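Local coordinates for protein putative Type I topoisomerase (Deinococcus radiodurans, PDB 3M4A) that probably relaxes DNA as a type IB topoisomerase, breaking and rejoining a single strand without ATP, and binds DNA at a secondary site as well, at residues Gly243-Leu246 and Ala247-Leu251; Val266-Asp269 and Cys270-Val274. All coordinates share one frame; numbering follows the deposited sequence.

Interaction 1 of 2, residues Gly243-Leu246 and Ala247-Leu251; sequences GTLL and AAEYL
The amide N of Glu249 reaches back 2.8 Å to the carbonyl O of Leu245, a bond that is close to straight at its hydrogen. It is one of four successive i to i+4 backbone bonds in helix 235-254, part of the catalytic core of this type IB topoisomerase; the others join Ala247 to Gly243, Ala248 to Thr244 and Tyr250 to Leu246. The same turn shows how a long polar side chain can be laid back over its own helix. Glu249 has CG set beside its backbone N (chi1 -74°), which turns the chain toward the preceding turn and brings CG to 3.3 Å from Leu245 O. The carboxylate then divides its contacts between two leucines. OE2 lies 4.1 Å from CG of Leu245 and is also hydrogen-bonded to Ser324 OG, which ties this helix to helix 323-337. With an alanine here, Ser324 OG is likely to lose this partner and the flanks of Leu245 and Leu246 to lose their cover. On the buried side, Thr244 OG1 is gripped by Thr240 O and Cys291 N, while the small methyl of Ala247 fits against Ile290. Leu246, whose side chain crosses that of Glu249 at about a right angle, places CD1 3.9 Å from OE1 of the glutamate.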
loop_
_atom_site.group_PDB
_atom_site.type_symbol
_atom_site.label_atom_id
_atom_site.label_comp_id
_atom_site.label_asym_id
_atom_site.label_seq_id
_atom_site.Cartn_x
_atom_site.Cartn_y
_atom_site.Cartn_z
ATOM N N GLY A 243 6.964 -4.040 3.821
ATOM C CA GLY A 243 8.094 -4.874 4.234
ATOM C C GLY A 243 9.295 -4.088 4.746
ATOM O O GLY A 243 9.875 -4.430 5.765
ATOM N N THR A 244 9.630 -3.014 4.035
ATOM C CA THR A 244 10.720 -2.118 4.401
ATOM C C THR A 244 10.404 -1.406 5.736
ATOM O O THR A 244 11.263 -1.330 6.619
ATOM C CB THR A 244 10.998 -1.111 3.286
ATOM O OG1 THR A 244 11.409 -1.814 2.105
ATOM C CG2 THR A 244 12.082 -0.094 3.686
ATOM N N LEU A 245 9.154 -0.945 5.880
ATOM C CA LEU A 245 8.698 -0.281 7.104
ATOM C C LEU A 245 8.791 -1.231 8.302
ATOM O O LEU A 245 9.347 -0.879 9.341
ATOM C CB LEU A 245 7.277 0.241 6.929
ATOM C CG LEU A 245 6.665 0.901 8.160
ATOM C CD1 LEU A 245 7.407 2.186 8.522
ATOM C CD2 LEU A 245 5.170 1.154 7.978
ATOM N N LEU A 246 8.245 -2.442 8.143
ATOM C CA LEU A 246 8.275 -3.442 9.222
ATOM C C LEU A 246 9.714 -3.773 9.629
ATOM O O LEU A 246 10.027 -3.834 10.811
ATOM C CB LEU A 246 7.493 -4.712 8.833
ATOM C CG LEU A 246 7.194 -5.697 9.957
ATOM C CD1 LEU A 246 6.234 -5.102 10.951
ATOM C CD2 LEU A 246 6.624 -6.985 9.393
ATOM N N ALA A 247 10.588 -3.949 8.641
ATOM C CA ALA A 247 12.009 -4.155 8.900
ATOM C C ALA A 247 12.616 -2.981 9.673
ATOM O O ALA A 247 13.325 -3.172 10.668
ATOM C CB ALA A 247 12.758 -4.398 7.598
ATOM N N ALA A 248 12.318 -1.766 9.238
ATOM C CA ALA A 248 12.885 -0.584 9.887
ATOM C C ALA A 248 12.401 -0.445 11.340
ATOM O O ALA A 248 13.172 -0.111 12.245
ATOM C CB ALA A 248 12.547 0.667 9.075
ATOM N N GLU A 249 11.119 -0.712 11.560
ATOM C CA GLU A 249 10.534 -0.695 12.914
ATOM C C GLU A 249 11.170 -1.735 13.801
ATOM O O GLU A 249 11.539 -1.454 14.947
ATOM C CB GLU A 249 9.038 -0.976 12.830
ATOM C CG GLU A 249 8.233 0.166 12.306
ATOM C CD GLU A 249 6.757 -0.167 12.113
ATOM O OE1 GLU A 249 6.401 -1.357 11.889
ATOM O OE2 GLU A 249 5.956 0.771 12.183
ATOM N N TYR A 250 11.297 -2.938 13.255
ATOM C CA TYR A 250 11.936 -4.043 13.951
ATOM C C TYR A 250 13.342 -3.658 14.377
ATOM O O TYR A 250 13.688 -3.793 15.525
ATOM C CB TYR A 250 11.962 -5.272 13.064
ATOM C CG TYR A 250 12.448 -6.544 13.709
ATOM C CD1 TYR A 250 11.563 -7.383 14.398
ATOM C CD2 TYR A 250 13.765 -6.933 13.596
ATOM C CE1 TYR A 250 11.992 -8.565 14.969
ATOM C CE2 TYR A 250 14.209 -8.133 14.162
ATOM C CZ TYR A 250 13.304 -8.935 14.852
ATOM O OH TYR A 250 13.739 -10.127 15.412
ATOM N N LEU A 251 14.154 -3.164 13.450
ATOM C CA LEU A 251 15.526 -2.811 13.797
ATOM C C LEU A 251 15.597 -1.688 14.847
ATOM O O LEU A 251 16.423 -1.724 15.772
ATOM C CB LEU A 251 16.304 -2.455 12.525
ATOM C CG LEU A 251 16.515 -3.616 11.542
ATOM C CD1 LEU A 251 17.077 -3.142 10.204
ATOM C CD2 LEU A 251 17.418 -4.699 12.160
#

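Interaction 2 of 2, residues Val266-Asp269 and Cys270-Val274; sequences VLVD and CVKFV
Four backbone hydrogen bonds carry the polar part of this contact, running from Cys270 N to Val266 O (2.9 Å), Val271 N to Leu267 O, Lys272 N to Val268 O and Phe273 N to Asp269 O. The last is the most bent, with 148° at its hydrogen. Aliphatic carbons also lie against the backbone carbonyl oxygens of the preceding turn. CG of Lys272, set beside its own backbone N, passes 3.3 Å from Val268 O, and CG2 of Val271 sits 3.3 Å from Leu267 O, directed there by a chi1 that puts this methyl beside the backbone N. These residues make up about two and a half turns of helix 260-278 in the catalytic core, whose inner face packs on the neighbouring helices: Leu267 and Val271 both meet Phe295 of helix 292-299 and Arg286 of helix 282-289. Apolar packing within the helix comes from Val268 and Lys272, which lie side by side and point the same way. The lysine was modelled in two conformations, so its far end is only tentatively placed; in the copy described, a bend at chi3 (-67°) lays CE 3.9 Å from CG1 of Val268, with NZ almost as near to the same methyl. Charge is the loosest kind of interaction here. OD1 of Asp269 stays 4.5 Å from NZ of Lys272, an equally provisional distance and beyond a salt bridge, so any attraction is likely to be modest. The firmer partner of the aspartate lies one turn back, where OD2 forms a salt bridge with Lys265 NZ.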
loop_
_atom_site.group_PDB
_atom_site.type_symbol
_atom_site.label_atom_id
_atom_site.label_comp_id
_atom_site.label_asym_id
_atom_site.label_seq_id
_atom_site.Cartn_x
_atom_site.Cartn_y
_atom_site.Cartn_z
ATOM N N VAL A 266 21.353 -9.617 13.815
ATOM C CA VAL A 266 20.041 -8.979 13.994
ATOM C C VAL A 266 19.345 -8.853 12.634
ATOM O O VAL A 266 18.126 -9.072 12.519
ATOM C CB VAL A 266 20.138 -7.585 14.672
ATOM C CG1 VAL A 266 18.733 -6.961 14.838
ATOM C CG2 VAL A 266 20.848 -7.675 16.033
ATOM N N LEU A 267 20.114 -8.512 11.607
ATOM C CA LEU A 267 19.571 -8.419 10.252
ATOM C C LEU A 267 18.987 -9.756 9.791
ATOM O O LEU A 267 17.942 -9.779 9.152
ATOM C CB LEU A 267 20.626 -7.923 9.265
ATOM C CG LEU A 267 21.115 -6.483 9.446
ATOM C CD1 LEU A 267 22.089 -6.136 8.333
ATOM C CD2 LEU A 267 19.948 -5.488 9.473
ATOM N N VAL A 268 19.655 -10.865 10.113
ATOM C CA VAL A 268 19.112 -12.202 9.795
ATOM C C VAL A 268 17.749 -12.405 10.456
ATOM O O VAL A 268 16.794 -12.804 9.784
ATOM C CB VAL A 268 20.088 -13.342 10.219
ATOM C CG1 VAL A 268 19.415 -14.718 10.125
ATOM C CG2 VAL A 268 21.336 -13.293 9.364
ATOM N N ASP A 269 17.645 -12.105 11.747
ATOM C CA ASP A 269 16.381 -12.232 12.478
ATOM C C ASP A 269 15.289 -11.345 11.877
ATOM O O ASP A 269 14.129 -11.751 11.780
ATOM C CB ASP A 269 16.554 -11.854 13.946
ATOM C CG ASP A 269 17.327 -12.892 14.740
ATOM O OD1 ASP A 269 17.373 -14.074 14.330
ATOM O OD2 ASP A 269 17.861 -12.518 15.800
ATOM N N CYS A 270 15.676 -10.132 11.498
ATOM C CA CYS A 270 14.762 -9.171 10.877
ATOM C C CYS A 270 14.181 -9.711 9.573
ATOM O O CYS A 270 12.960 -9.702 9.391
ATOM C CB CYS A 270 15.494 -7.850 10.642
ATOM S SG CYS A 270 14.576 -6.577 9.762
ATOM N N VAL A 271 15.048 -10.203 8.684
ATOM C CA VAL A 271 14.616 -10.755 7.408
ATOM C C VAL A 271 13.644 -11.912 7.610
ATOM O O VAL A 271 12.649 -12.003 6.907
ATOM C CB VAL A 271 15.812 -11.195 6.513
ATOM C CG1 VAL A 271 15.326 -11.949 5.271
ATOM C CG2 VAL A 271 16.630 -9.973 6.104
ATOM N N LYS A 272 13.934 -12.773 8.577
ATOM C CA LYS A 272 13.066 -13.917 8.832
ATOM C C LYS A 272 11.701 -13.488 9.394
ATOM O O LYS A 272 10.681 -14.084 9.054
ATOM C CB LYS A 272 13.785 -14.944 9.715
ATOM C CG LYS A 272 15.042 -15.490 9.036
ATOM C CD LYS A 272 15.568 -16.772 9.657
ATOM C CE LYS A 272 16.089 -16.539 11.062
ATOM N NZ LYS A 272 17.028 -17.611 11.494
ATOM N N PHE A 273 11.680 -12.429 10.206
ATOM C CA PHE A 273 10.429 -11.911 10.778
ATOM C C PHE A 273 9.558 -11.320 9.677
ATOM O O PHE A 273 8.375 -11.616 9.586
ATOM C CB PHE A 273 10.725 -10.858 11.857
ATOM C CG PHE A 273 9.555 -10.527 12.734
ATOM C CD1 PHE A 273 9.486 -11.003 14.036
ATOM C CD2 PHE A 273 8.523 -9.705 12.274
ATOM C CE1 PHE A 273 8.414 -10.701 14.849
ATOM C CE2 PHE A 273 7.435 -9.383 13.093
ATOM C CZ PHE A 273 7.377 -9.896 14.380
ATOM N N VAL A 274 10.153 -10.474 8.843
ATOM C CA VAL A 274 9.410 -9.852 7.750
ATOM C C VAL A 274 8.982 -10.910 6.719
ATOM O O VAL A 274 7.896 -10.823 6.132
ATOM C CB VAL A 274 10.234 -8.708 7.103
ATOM C CG1 VAL A 274 9.508 -8.109 5.887
ATOM C CG2 VAL A 274 10.529 -7.639 8.139
#

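How the interactions relate
Interactions 1 and 2 lie on consecutive helices, 235-254 and 260-278, with centres about 9 Å apart, and illustrate how two separately hydrogen-bonded segments pack through a few side chains. Tyr250 does much of the joining: its CE2 rests 3.5 Å from Cys270 CA, its OH approaches Asp269 CB to 3.6 Å, and its ring meets that of Phe273 with planes at about 40°. Beside it, Ala247 CB meets Cys270 SG at 3.6 Å. Helix 292-299 touches both segments, through Leu251 and Leu267 among others. The nearest atoms lie about 16 Å (interaction 1) and 24 Å (interaction 2) from the bound DNA, so neither contacts it.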